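Side-chain contacts in Tll0287 protein (Thermosynechococcus elongatus, PDB 5B82), which carries a covalently bound heme c in a PAS-like domain and probably serves in redox chemistry or redox sensing in the cyanobacterium: residues Pro59-Asp62 / Thr63-Ala66; Asp136-Ala139 / Ser140-Ala143; Ala153-Gln156 / Glu157-Ser161. All coordinates share one frame; numbering follows the deposited sequence.

Interaction 1 (Pro59-Asp62 / Thr63-Ala66)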
ATOM      1  N   PRO A  59     -20.819   0.026 -14.129  1.00 70.08           N
ATOM      2  CA  PRO A  59     -20.848  -0.236 -12.684  1.00 64.22           C
ATOM      3  C   PRO A  59     -21.320  -1.652 -12.361  1.00 62.47           C
ATOM      4  O   PRO A  59     -22.147  -2.209 -13.090  1.00 61.28           O
ATOM      5  CB  PRO A  59     -21.882   0.774 -12.166  1.00 60.19           C
ATOM      6  CG  PRO A  59     -21.941   1.836 -13.198  1.00 56.54           C
ATOM      7  CD  PRO A  59     -21.714   1.137 -14.500  1.00 59.95           C
ATOM      8  N   THR A  60     -20.794  -2.222 -11.279  1.00 55.24           N
ATOM      9  CA  THR A  60     -21.254  -3.520 -10.792  1.00 54.17           C
ATOM     10  C   THR A  60     -21.314  -3.510  -9.266  1.00 52.47           C
ATOM     11  O   THR A  60     -20.573  -2.762  -8.617  1.00 38.29           O
ATOM     12  CB  THR A  60     -20.349  -4.661 -11.289  1.00 53.19           C
ATOM     13  OG1 THR A  60     -20.537  -5.822 -10.471  1.00 56.51           O
ATOM     14  CG2 THR A  60     -18.905  -4.245 -11.226  1.00 37.61           C
ATOM     15  N   LEU A  61     -22.206  -4.327  -8.705  1.00 41.46           N
ATOM     16  CA  LEU A  61     -22.394  -4.414  -7.254  1.00 41.29           C
ATOM     17  C   LEU A  61     -21.137  -4.895  -6.538  1.00 39.13           C
ATOM     18  O   LEU A  61     -20.833  -4.459  -5.423  1.00 44.40           O
ATOM     19  CB  LEU A  61     -23.573  -5.334  -6.925  1.00 43.67           C
ATOM     20  CG  LEU A  61     -24.961  -4.740  -7.164  1.00 46.03           C
ATOM     21  CD1 LEU A  61     -26.043  -5.799  -7.028  1.00 48.57           C
ATOM     22  CD2 LEU A  61     -25.212  -3.594  -6.207  1.00 45.91           C
ATOM     23  N   ASP A  62     -20.395  -5.779  -7.194  1.00 47.57           N
ATOM     24  CA  ASP A  62     -19.157  -6.321  -6.635  1.00 42.67           C
ATOM     25  C   ASP A  62     -18.160  -5.250  -6.217  1.00 39.13           C
ATOM     26  O   ASP A  62     -17.320  -5.495  -5.353  1.00 37.55           O
ATOM     27  CB  ASP A  62     -18.496  -7.285  -7.617  1.00 51.60           C
ATOM     28  CG  ASP A  62     -19.312  -8.541  -7.835  1.00 67.40           C
ATOM     29  OD1 ASP A  62     -20.113  -8.896  -6.942  1.00 72.57           O
ATOM     30  OD2 ASP A  62     -19.154  -9.173  -8.900  1.00 75.30           O
ATOM     31  N   THR A  63     -18.245  -4.065  -6.812  1.00 38.24           N
ATOM     32  CA  THR A  63     -17.307  -3.001  -6.457  1.00 39.88           C
ATOM     33  C   THR A  63     -17.546  -2.424  -5.059  1.00 41.37           C
ATOM     34  O   THR A  63     -16.676  -1.749  -4.519  1.00 40.20           O
ATOM     35  CB  THR A  63     -17.278  -1.862  -7.495  1.00 43.47           C
ATOM     36  OG1 THR A  63     -18.570  -1.249  -7.582  1.00 39.12           O
ATOM     37  CG2 THR A  63     -16.871  -2.390  -8.856  1.00 52.81           C
ATOM     38  N   PHE A  64     -18.712  -2.696  -4.472  1.00 41.84           N
ATOM     39  CA  PHE A  64     -18.973  -2.288  -3.089  1.00 38.69           C
ATOM     40  C   PHE A  64     -18.295  -3.216  -2.086  1.00 39.22           C
ATOM     41  O   PHE A  64     -18.444  -3.049  -0.880  1.00 41.82           O
ATOM     42  CB  PHE A  64     -20.469  -2.236  -2.798  1.00 36.98           C
ATOM     43  CG  PHE A  64     -21.194  -1.169  -3.555  1.00 42.05           C
ATOM     44  CD1 PHE A  64     -21.114   0.152  -3.160  1.00 46.13           C
ATOM     45  CD2 PHE A  64     -21.959  -1.486  -4.656  1.00 44.51           C
ATOM     46  CE1 PHE A  64     -21.782   1.138  -3.853  1.00 39.27           C
ATOM     47  CE2 PHE A  64     -22.632  -0.503  -5.357  1.00 45.02           C
ATOM     48  CZ  PHE A  64     -22.540   0.812  -4.952  1.00 46.35           C
ATOM     49  N   LYS A  65     -17.573  -4.205  -2.599  1.00 38.97           N
ATOM     50  CA  LYS A  65     -16.802  -5.130  -1.774  1.00 37.80           C
ATOM     51  C   LYS A  65     -15.618  -4.417  -1.127  1.00 34.29           C
ATOM     52  O   LYS A  65     -14.964  -3.590  -1.761  1.00 32.66           O
ATOM     53  CB  LYS A  65     -16.299  -6.279  -2.650  1.00 38.18           C
ATOM     54  CG  LYS A  65     -15.345  -7.265  -2.002  1.00 45.96           C
ATOM     55  CD  LYS A  65     -14.816  -8.253  -3.048  1.00 51.17           C
ATOM     56  CE  LYS A  65     -13.978  -9.363  -2.414  1.00 56.70           C
ATOM     57  NZ  LYS A  65     -13.422 -10.310  -3.432  1.00 56.35           N
ATOM     58  N   ALA A  66     -15.349  -4.737   0.135  1.00 35.30           N
ATOM     59  CA  ALA A  66     -14.191  -4.190   0.825  1.00 37.09           C
ATOM     60  C   ALA A  66     -12.937  -4.873   0.305  1.00 33.78           C
ATOM     61  O   ALA A  66     -12.830  -6.100   0.306  1.00 39.14           O
ATOM     62  CB  ALA A  66     -14.316  -4.380   2.325  1.00 40.46           C
TER
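Thr63 and Thr60 meet at the entry to a short 3-10 turn. Hydrogen bonds come first. The hydroxyl of Thr63 lies close to its own main chain, with OG1 set between the backbone N and the carbonyl carbon (chi1 61°). From there OG1 donates to Thr60 O at 2.7 Å, nearly in line with the carbonyl bond. The amide of Thr63 donates to the same oxygen at 3.2 Å from N to Thr60 O, but from above the carbonyl plane. Thr60 O is therefore gripped by two donors of one residue. Thr60 OG1 in turn accepts from Asp62 N at 3.3 Å, which makes an ST turn.

Two further backbone bonds continue the 3-10 pattern. Phe64 N donates to Leu61 O at 2.9 Å, and Lys65 N donates to Asp62 O at 3.1 Å.

Apolar contacts are few. The methyls Thr60 CG2 and Thr63 CG2 touch at 3.6 Å. Leu61 CD2 rests 4.1 Å from Phe64 CE2. The ring of Phe64 also meets Phe154 edge-to-face. A carbonyl oxygen, Leu61 O, lies at the edge of the Phe64 ring, near its plane.

Lys65 stretches away as an extended chain, and its NZ is hydrogen-bonded to Leu48 O and Thr51 OG1. Thr63 and Lys65 also touch the heme. The whole is an ST turn at Thr60 leading into a short 3-10 turn. It lies in the connection between helix 28-49 and helix 69-82, at the surface of the PAS-like domain and beside its heme pocket.

Interaction 2 (Asp136-Ala139 / Ser140-Ala143); sequences DVQA and SCLA. With HEC (heme c), chain B.
Gln138 and Cys141 touch round a turn, OE1 of Gln138 lying 3.9 Å from SG of Cys141. Cys141 SG is joined to the heme vinyl-derived carbon CAB by a thioether bond of 1.7 Å. Its first torsion (chi1 -42°) sets SG beside the backbone N and points it at CAB.

Two backbone acceptors of Asp136-Ala139 are used by the turn. Gln138 O takes Cys141 N at 3.2 Å, a weak bond with an angle of 128°. Ala139 O takes Leu142 N at 3.1 Å, with the donor above the carbonyl plane. Within Ser140-Ala143, Ala143 N donates to Ser140 O.

The side-chain oxygens Gln138 OE1 and Ser140 OG lie near the heme by plain contact. OE1 is 3.6 Å from heme CBB and OG is 4.0 Å from the same carbon. Asp136 OD1 makes a salt bridge with Arg134. Val137 CG1 packs on Leu142 CD2 at 3.9 Å.

The turn carries the first cysteine of the CXXCH motif of c-type hemes. Cys144 is the second covalent link and His145 an axial ligand of the iron.

The turn leads from strand 128-136 into helix 142-145. Val137 touches strand 172-181 at Arg173, while Gln138 and Ser140 lean on helix 28-49.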
ATOM      1  N   ASP A 136       2.456  -2.800  -6.997  1.00 21.10           N
ATOM      2  CA  ASP A 136       2.195  -2.530  -8.400  1.00 22.02           C
ATOM      3  C   ASP A 136       0.705  -2.644  -8.707  1.00 24.77           C
ATOM      4  O   ASP A 136      -0.061  -3.200  -7.921  1.00 27.09           O
ATOM      5  CB  ASP A 136       3.015  -3.455  -9.304  1.00 27.49           C
ATOM      6  CG  ASP A 136       4.507  -3.120  -9.295  1.00 34.63           C
ATOM      7  OD1 ASP A 136       4.864  -1.931  -9.127  1.00 37.17           O
ATOM      8  OD2 ASP A 136       5.326  -4.053  -9.465  1.00 36.41           O
ATOM      9  N   VAL A 137       0.301  -2.106  -9.848  1.00 23.69           N
ATOM     10  CA  VAL A 137      -1.094  -2.150 -10.255  1.00 24.03           C
ATOM     11  C   VAL A 137      -1.357  -3.387 -11.108  1.00 23.16           C
ATOM     12  O   VAL A 137      -0.695  -3.574 -12.121  1.00 31.97           O
ATOM     13  CB  VAL A 137      -1.450  -0.899 -11.067  1.00 25.55           C
ATOM     14  CG1 VAL A 137      -2.868  -0.998 -11.608  1.00 27.72           C
ATOM     15  CG2 VAL A 137      -1.280   0.356 -10.215  1.00 26.92           C
ATOM     16  N   GLN A 138      -2.297  -4.238 -10.690  1.00 27.22           N
ATOM     17  CA  GLN A 138      -2.820  -5.313 -11.559  1.00 34.82           C
ATOM     18  C   GLN A 138      -4.167  -4.929 -12.173  1.00 34.45           C
ATOM     19  O   GLN A 138      -4.753  -3.909 -11.804  1.00 29.71           O
ATOM     20  CB  GLN A 138      -2.971  -6.637 -10.803  1.00 36.83           C
ATOM     21  CG  GLN A 138      -1.658  -7.276 -10.383  1.00 41.64           C
ATOM     22  CD  GLN A 138      -1.214  -6.810  -9.026  1.00 45.01           C
ATOM     23  OE1 GLN A 138      -2.033  -6.637  -8.129  1.00 52.95           O
ATOM     24  NE2 GLN A 138       0.088  -6.586  -8.864  1.00 41.22           N
ATOM     25  N   ALA A 139      -4.658  -5.755 -13.099  1.00 32.34           N
ATOM     26  CA  ALA A 139      -5.905  -5.473 -13.806  1.00 29.55           C
ATOM     27  C   ALA A 139      -7.112  -5.305 -12.890  1.00 26.11           C
ATOM     28  O   ALA A 139      -7.944  -4.433 -13.121  1.00 31.75           O
ATOM     29  CB  ALA A 139      -6.195  -6.553 -14.869  1.00 31.69           C
ATOM     30  N   SER A 140      -7.205  -6.141 -11.862  1.00 27.54           N
ATOM     31  CA  SER A 140      -8.341  -6.100 -10.950  1.00 31.74           C
ATOM     32  C   SER A 140      -8.464  -4.721 -10.305  1.00 29.00           C
ATOM     33  O   SER A 140      -9.562  -4.178 -10.161  1.00 35.76           O
ATOM     34  CB  SER A 140      -8.186  -7.177  -9.877  1.00 37.44           C
ATOM     35  OG  SER A 140      -6.963  -7.015  -9.166  1.00 36.37           O
ATOM     36  N   CYS A 141      -7.317  -4.148  -9.959  1.00 31.67           N
ATOM     37  CA  CYS A 141      -7.262  -2.875  -9.245  1.00 29.80           C
ATOM     38  C   CYS A 141      -7.963  -1.764 -10.014  1.00 30.95           C
ATOM     39  O   CYS A 141      -8.545  -0.844  -9.423  1.00 37.00           O
ATOM     40  CB  CYS A 141      -5.808  -2.490  -8.981  1.00 24.53           C
ATOM     41  SG  CYS A 141      -4.782  -3.869  -8.455  1.00 25.89           S
ATOM     42  N   LEU A 142      -7.939  -1.878 -11.337  1.00 28.98           N
ATOM     43  CA  LEU A 142      -8.525  -0.863 -12.196  1.00 28.35           C
ATOM     44  C   LEU A 142     -10.032  -0.727 -11.987  1.00 30.60           C
ATOM     45  O   LEU A 142     -10.634   0.244 -12.449  1.00 29.42           O
ATOM     46  CB  LEU A 142      -8.222  -1.153 -13.670  1.00 31.38           C
ATOM     47  CG  LEU A 142      -6.752  -1.248 -14.085  1.00 31.22           C
ATOM     48  CD1 LEU A 142      -6.647  -1.578 -15.576  1.00 34.40           C
ATOM     49  CD2 LEU A 142      -6.010   0.039 -13.763  1.00 34.69           C
ATOM     50  N   ALA A 143     -10.642  -1.693 -11.301  1.00 32.45           N
ATOM     51  CA  ALA A 143     -12.052  -1.571 -10.944  1.00 31.60           C
ATOM     52  C   ALA A 143     -12.318  -0.321 -10.104  1.00 34.97           C
ATOM     53  O   ALA A 143     -13.392   0.274 -10.203  1.00 34.78           O
ATOM     54  CB  ALA A 143     -12.537  -2.815 -10.207  1.00 32.42           C
TER
HETATM   55 FE   HEC B 501      -7.185   0.022  -3.463  1.00 24.74          FE
HETATM   56  CHA HEC B 501      -6.517   2.332  -1.066  1.00 22.10           C
HETATM   57  CHB HEC B 501      -3.748  -0.400  -3.935  1.00 23.23           C
HETATM   58  CHC HEC B 501      -7.751  -2.471  -5.689  1.00 29.06           C
HETATM   59  CHD HEC B 501     -10.548   0.703  -3.310  1.00 27.45           C
HETATM   60  NA  HEC B 501      -5.451   0.860  -2.699  1.00 23.96           N
HETATM   61  C1A HEC B 501      -5.424   1.708  -1.610  1.00 24.69           C
HETATM   62  C2A HEC B 501      -4.051   1.838  -1.161  1.00 24.16           C
HETATM   63  C3A HEC B 501      -3.298   1.074  -1.962  1.00 22.44           C
HETATM   64  C4A HEC B 501      -4.155   0.454  -2.941  1.00 24.98           C
HETATM   65  CMA HEC B 501      -1.776   0.871  -1.900  1.00 17.22           C
HETATM   66  CAA HEC B 501      -3.556   2.686   0.039  1.00 24.65           C
HETATM   67  CBA HEC B 501      -2.957   4.020  -0.404  1.00 21.00           C
HETATM   68  CGA HEC B 501      -4.050   5.021  -0.663  1.00 20.63           C
HETATM   69  O1A HEC B 501      -4.196   5.466  -1.828  1.00 30.44           O
HETATM   70  O2A HEC B 501      -4.806   5.357   0.285  1.00 24.48           O
HETATM   71  NB  HEC B 501      -5.968  -1.175  -4.599  1.00 28.16           N
HETATM   72  C1B HEC B 501      -4.591  -1.241  -4.616  1.00 26.72           C
HETATM   73  C2B HEC B 501      -4.187  -2.341  -5.468  1.00 26.88           C
HETATM   74  C3B HEC B 501      -5.293  -2.905  -5.957  1.00 24.58           C
HETATM   75  C4B HEC B 501      -6.433  -2.194  -5.415  1.00 27.82           C
HETATM   76  CMB HEC B 501      -2.724  -2.741  -5.788  1.00 17.17           C
HETATM   77  CAB HEC B 501      -5.362  -4.116  -6.917  1.00 22.04           C
HETATM   78  CBB HEC B 501      -4.839  -5.400  -6.222  1.00 19.42           C
HETATM   79  NC  HEC B 501      -8.842  -0.714  -4.360  1.00 30.66           N
HETATM   80  C1C HEC B 501      -8.855  -1.794  -5.212  1.00 31.59           C
HETATM   81  C2C HEC B 501     -10.234  -2.191  -5.405  1.00 33.41           C
HETATM   82  C3C HEC B 501     -11.015  -1.239  -4.864  1.00 31.24           C
HETATM   83  C4C HEC B 501     -10.149  -0.342  -4.121  1.00 29.68           C
HETATM   84  CMC HEC B 501     -10.664  -3.238  -6.460  1.00 26.69           C
HETATM   85  CAC HEC B 501     -12.564  -1.145  -4.912  1.00 28.95           C
HETATM   86  CBC HEC B 501     -13.315  -2.371  -4.342  1.00 34.48           C
HETATM   87  ND  HEC B 501      -8.348   1.347  -2.423  1.00 27.17           N
HETATM   88  C1D HEC B 501      -9.738   1.357  -2.410  1.00 32.00           C
HETATM   89  C2D HEC B 501     -10.192   2.172  -1.300  1.00 28.75           C
HETATM   90  C3D HEC B 501      -8.924   2.676  -0.623  1.00 28.85           C
HETATM   91  C4D HEC B 501      -7.836   2.120  -1.379  1.00 27.07           C
HETATM   92  CMD HEC B 501     -11.646   2.479  -0.884  1.00 25.18           C
HETATM   93  CAD HEC B 501      -8.806   3.570   0.630  1.00 24.15           C
HETATM   94  CBD HEC B 501      -8.787   2.598   1.803  1.00 25.35           C
HETATM   95  CGD HEC B 501      -8.479   3.303   3.105  1.00 24.03           C
HETATM   96  O1D HEC B 501      -9.282   4.161   3.538  1.00 29.31           O
HETATM   97  O2D HEC B 501      -7.428   2.992   3.707  1.00 26.35           O

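Interaction 3 (Ala153-Gln156 / Glu157-Ser161); sequences AFIQ and EKYPS. With HEC (heme c), chain B.
Tyr159 turns its CG anti to the carbonyl carbon (chi1 -56°), which lays one ring edge by Ile155 O, in the ring plane and 3.3 Å from Tyr159 CD2, and carries the hydroxyl on to the heme. Ile155 has CG1 in the same relation to its carbonyl carbon (chi1 -61°), and its CD1 also reaches the heme. The setting is the C-terminal end of helix 153-158, in the PAS-like domain. Tyr159 is the first residue to leave helical backbone angles.

The helix closes with two i to i+4 bonds. Lys158 N donates to Phe154 O at 3.1 Å, and Tyr159 N donates to Ile155 O at 2.8 Å. Each donor comes in nearly straight ahead of the carbonyl. A weak second bond joins Lys158 N to Ile155 O.

Ile155 CG2 makes a loose apolar contact with Tyr159 CD2. Both side chains also touch Arg94, another heme-binding residue.

On the outer part of the helix, Glu157 OE2 comes 3.9 Å from Phe154 CD2. The ring and carboxylate planes are 65° apart. Beyond the helix, Pro160 brings its CA to 3.4 Å from Gln156 O in a CA-H...O contact.

Tyr159 OH donates a 2.7 Å hydrogen bond to heme propionate oxygen O1D. The ring also lies against heme methyl CMD and the propionate carbon CAD. A phenylalanine in place of Tyr159 would probably keep much of the ring packing but leave heme O1D without its hydroxyl donor and the propionate less firmly held. Beside the ring, Ile155 CD1 touches the same heme methyl CMD at 3.7 Å.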
ATOM      1  N   ALA A 153     -19.561   4.474  -6.728  1.00 77.20           N
ATOM      2  CA  ALA A 153     -20.258   5.635  -6.164  1.00 77.04           C
ATOM      3  C   ALA A 153     -19.713   6.175  -4.835  1.00 75.16           C
ATOM      4  O   ALA A 153     -19.400   7.365  -4.728  1.00 75.63           O
ATOM      5  CB  ALA A 153     -21.758   5.344  -6.043  1.00 78.15           C
ATOM      6  N   PHE A 154     -19.600   5.305  -3.834  1.00 70.98           N
ATOM      7  CA  PHE A 154     -19.237   5.740  -2.483  1.00 66.22           C
ATOM      8  C   PHE A 154     -17.837   6.339  -2.375  1.00 64.66           C
ATOM      9  O   PHE A 154     -17.562   7.094  -1.442  1.00 62.83           O
ATOM     10  CB  PHE A 154     -19.383   4.596  -1.471  1.00 61.88           C
ATOM     11  CG  PHE A 154     -20.810   4.254  -1.135  1.00 58.59           C
ATOM     12  CD1 PHE A 154     -21.103   3.124  -0.388  1.00 53.39           C
ATOM     13  CD2 PHE A 154     -21.856   5.054  -1.570  1.00 59.19           C
ATOM     14  CE1 PHE A 154     -22.414   2.798  -0.078  1.00 52.74           C
ATOM     15  CE2 PHE A 154     -23.168   4.735  -1.265  1.00 60.69           C
ATOM     16  CZ  PHE A 154     -23.447   3.604  -0.517  1.00 57.22           C
ATOM     17  N   ILE A 155     -16.960   6.002  -3.320  1.00 63.04           N
ATOM     18  CA  ILE A 155     -15.568   6.453  -3.276  1.00 60.05           C
ATOM     19  C   ILE A 155     -15.433   7.975  -3.174  1.00 58.97           C
ATOM     20  O   ILE A 155     -14.754   8.485  -2.280  1.00 59.30           O
ATOM     21  CB  ILE A 155     -14.765   5.969  -4.506  1.00 54.78           C
ATOM     22  CG1 ILE A 155     -14.726   4.442  -4.563  1.00 55.37           C
ATOM     23  CG2 ILE A 155     -13.346   6.526  -4.473  1.00 49.89           C
ATOM     24  CD1 ILE A 155     -13.826   3.816  -3.528  1.00 53.86           C
ATOM     25  N   GLN A 156     -16.091   8.691  -4.080  1.00 57.73           N
ATOM     26  CA  GLN A 156     -15.908  10.136  -4.189  1.00 57.17           C
ATOM     27  C   GLN A 156     -16.307  10.912  -2.930  1.00 55.70           C
ATOM     28  O   GLN A 156     -15.593  11.824  -2.510  1.00 57.89           O
ATOM     29  CB  GLN A 156     -16.644  10.687  -5.413  1.00 56.86           C
ATOM     30  CG  GLN A 156     -16.325  12.146  -5.710  1.00 64.96           C
ATOM     31  CD  GLN A 156     -16.628  12.538  -7.146  1.00 70.91           C
ATOM     32  OE1 GLN A 156     -16.522  11.720  -8.060  1.00 74.94           O
ATOM     33  NE2 GLN A 156     -17.007  13.799  -7.351  1.00 70.49           N
ATOM     34  N   GLU A 157     -17.434  10.548  -2.326  1.00 47.07           N
ATOM     35  CA  GLU A 157     -17.922  11.268  -1.154  1.00 53.88           C
ATOM     36  C   GLU A 157     -17.252  10.812   0.139  1.00 52.33           C
ATOM     37  O   GLU A 157     -17.251  11.537   1.136  1.00 49.11           O
ATOM     38  CB  GLU A 157     -19.443  11.158  -1.047  1.00 66.09           C
ATOM     39  CG  GLU A 157     -19.995   9.807  -1.460  1.00 75.56           C
ATOM     40  CD  GLU A 157     -21.499   9.832  -1.645  1.00 87.56           C
ATOM     41  OE1 GLU A 157     -22.143  10.785  -1.149  1.00 91.33           O
ATOM     42  OE2 GLU A 157     -22.035   8.903  -2.293  1.00 90.45           O
ATOM     43  N   LYS A 158     -16.678   9.613   0.116  1.00 51.00           N
ATOM     44  CA  LYS A 158     -15.939   9.110   1.265  1.00 52.96           C
ATOM     45  C   LYS A 158     -14.509   9.636   1.198  1.00 53.34           C
ATOM     46  O   LYS A 158     -13.837   9.789   2.223  1.00 49.92           O
ATOM     47  CB  LYS A 158     -15.963   7.579   1.287  1.00 49.33           C
ATOM     48  CG  LYS A 158     -15.480   6.950   2.584  1.00 53.33           C
ATOM     49  CD  LYS A 158     -15.781   5.454   2.613  1.00 59.52           C
ATOM     50  CE  LYS A 158     -15.056   4.751   3.760  1.00 63.78           C
ATOM     51  NZ  LYS A 158     -15.534   5.188   5.100  1.00 69.30           N
ATOM     52  N   TYR A 159     -14.060   9.930  -0.023  1.00 54.46           N
ATOM     53  CA  TYR A 159     -12.703  10.411  -0.263  1.00 49.83           C
ATOM     54  C   TYR A 159     -12.696  11.603  -1.219  1.00 51.55           C
ATOM     55  O   TYR A 159     -12.352  11.458  -2.390  1.00 49.44           O
ATOM     56  CB  TYR A 159     -11.835   9.283  -0.830  1.00 44.77           C
ATOM     57  CG  TYR A 159     -11.790   8.047   0.041  1.00 40.09           C
ATOM     58  CD1 TYR A 159     -10.853   7.921   1.062  1.00 40.34           C
ATOM     59  CD2 TYR A 159     -12.686   7.010  -0.153  1.00 36.17           C
ATOM     60  CE1 TYR A 159     -10.815   6.788   1.860  1.00 41.15           C
ATOM     61  CE2 TYR A 159     -12.657   5.882   0.638  1.00 33.89           C
ATOM     62  CZ  TYR A 159     -11.725   5.772   1.637  1.00 34.78           C
ATOM     63  OH  TYR A 159     -11.712   4.640   2.421  1.00 35.56           O
ATOM     64  N   PRO A 160     -13.074  12.790  -0.717  1.00 51.91           N
ATOM     65  CA  PRO A 160     -13.202  13.999  -1.543  1.00 52.57           C
ATOM     66  C   PRO A 160     -11.894  14.432  -2.210  1.00 50.37           C
ATOM     67  O   PRO A 160     -11.934  15.026  -3.289  1.00 55.22           O
ATOM     68  CB  PRO A 160     -13.656  15.066  -0.538  1.00 53.11           C
ATOM     69  CG  PRO A 160     -14.246  14.304   0.595  1.00 49.78           C
ATOM     70  CD  PRO A 160     -13.454  13.039   0.684  1.00 47.81           C
ATOM     71  N   SER A 161     -10.760  14.139  -1.580  1.00 50.06           N
ATOM     72  CA  SER A 161      -9.455  14.522  -2.122  1.00 52.07           C
ATOM     73  C   SER A 161      -8.729  13.358  -2.791  1.00 48.54           C
ATOM     74  O   SER A 161      -7.497  13.349  -2.865  1.00 49.10           O
ATOM     75  CB  SER A 161      -8.565  15.120  -1.030  1.00 49.11           C
ATOM     76  OG  SER A 161      -8.997  16.422  -0.678  1.00 59.56           O
TER
HETATM   77 FE   HEC B 501      -7.185   0.022  -3.463  1.00 24.74          FE
HETATM   78  CHA HEC B 501      -6.517   2.332  -1.066  1.00 22.10           C
HETATM   79  CHB HEC B 501      -3.748  -0.400  -3.935  1.00 23.23           C
HETATM   80  CHC HEC B 501      -7.751  -2.471  -5.689  1.00 29.06           C
HETATM   81  CHD HEC B 501     -10.548   0.703  -3.310  1.00 27.45           C
HETATM   82  NA  HEC B 501      -5.451   0.860  -2.699  1.00 23.96           N
HETATM   83  C1A HEC B 501      -5.424   1.708  -1.610  1.00 24.69           C
HETATM   84  C2A HEC B 501      -4.051   1.838  -1.161  1.00 24.16           C
HETATM   85  C3A HEC B 501      -3.298   1.074  -1.962  1.00 22.44           C
HETATM   86  C4A HEC B 501      -4.155   0.454  -2.941  1.00 24.98           C
HETATM   87  CMA HEC B 501      -1.776   0.871  -1.900  1.00 17.22           C
HETATM   88  CAA HEC B 501      -3.556   2.686   0.039  1.00 24.65           C
HETATM   89  CBA HEC B 501      -2.957   4.020  -0.404  1.00 21.00           C
HETATM   90  CGA HEC B 501      -4.050   5.021  -0.663  1.00 20.63           C
HETATM   91  O1A HEC B 501      -4.196   5.466  -1.828  1.00 30.44           O
HETATM   92  O2A HEC B 501      -4.806   5.357   0.285  1.00 24.48           O
HETATM   93  NB  HEC B 501      -5.968  -1.175  -4.599  1.00 28.16           N
HETATM   94  C1B HEC B 501      -4.591  -1.241  -4.616  1.00 26.72           C
HETATM   95  C2B HEC B 501      -4.187  -2.341  -5.468  1.00 26.88           C
HETATM   96  C3B HEC B 501      -5.293  -2.905  -5.957  1.00 24.58           C
HETATM   97  C4B HEC B 501      -6.433  -2.194  -5.415  1.00 27.82           C
HETATM   98  CMB HEC B 501      -2.724  -2.741  -5.788  1.00 17.17           C
HETATM   99  CAB HEC B 501      -5.362  -4.116  -6.917  1.00 22.04           C
HETATM  100  CBB HEC B 501      -4.839  -5.400  -6.222  1.00 19.42           C
HETATM  101  NC  HEC B 501      -8.842  -0.714  -4.360  1.00 30.66           N
HETATM  102  C1C HEC B 501      -8.855  -1.794  -5.212  1.00 31.59           C
HETATM  103  C2C HEC B 501     -10.234  -2.191  -5.405  1.00 33.41           C
HETATM  104  C3C HEC B 501     -11.015  -1.239  -4.864  1.00 31.24           C
HETATM  105  C4C HEC B 501     -10.149  -0.342  -4.121  1.00 29.68           C
HETATM  106  CMC HEC B 501     -10.664  -3.238  -6.460  1.00 26.69           C
HETATM  107  CAC HEC B 501     -12.564  -1.145  -4.912  1.00 28.95           C
HETATM  108  CBC HEC B 501     -13.315  -2.371  -4.342  1.00 34.48           C
HETATM  109  ND  HEC B 501      -8.348   1.347  -2.423  1.00 27.17           N
HETATM  110  C1D HEC B 501      -9.738   1.357  -2.410  1.00 32.00           C
HETATM  111  C2D HEC B 501     -10.192   2.172  -1.300  1.00 28.75           C
HETATM  112  C3D HEC B 501      -8.924   2.676  -0.623  1.00 28.85           C
HETATM  113  C4D HEC B 501      -7.836   2.120  -1.379  1.00 27.07           C
HETATM  114  CMD HEC B 501     -11.646   2.479  -0.884  1.00 25.18           C
HETATM  115  CAD HEC B 501      -8.806   3.570   0.630  1.00 24.15           C
HETATM  116  CBD HEC B 501      -8.787   2.598   1.803  1.00 25.35           C
HETATM  117  CGD HEC B 501      -8.479   3.303   3.105  1.00 24.03           C
HETATM  118  O1D HEC B 501      -9.282   4.161   3.538  1.00 29.31           O
HETATM  119  O2D HEC B 501      -7.428   2.992   3.707  1.00 26.35           O

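Overall arrangement
All three are local turns or helix ends set round one heme, and they follow one another in the chain. Interaction 1 is a surface contact in the connection before helix 69-82. Interaction 2 makes the step from strand 128-136 to helix 142-145, and interaction 3 ends helix 153-158. Both are partly buried, interaction 3 being the more exposed. All three touch the heme: interaction 2 by a thioether, interaction 3 by a hydrogen bond to a propionate, interaction 1 by plain contact. Interactions 1 and 3 meet directly where Phe64 packs against Phe154. Interaction 2 touches neither; its nearest atoms are about 5 Å from interaction 1 and about 7 Å from interaction 3.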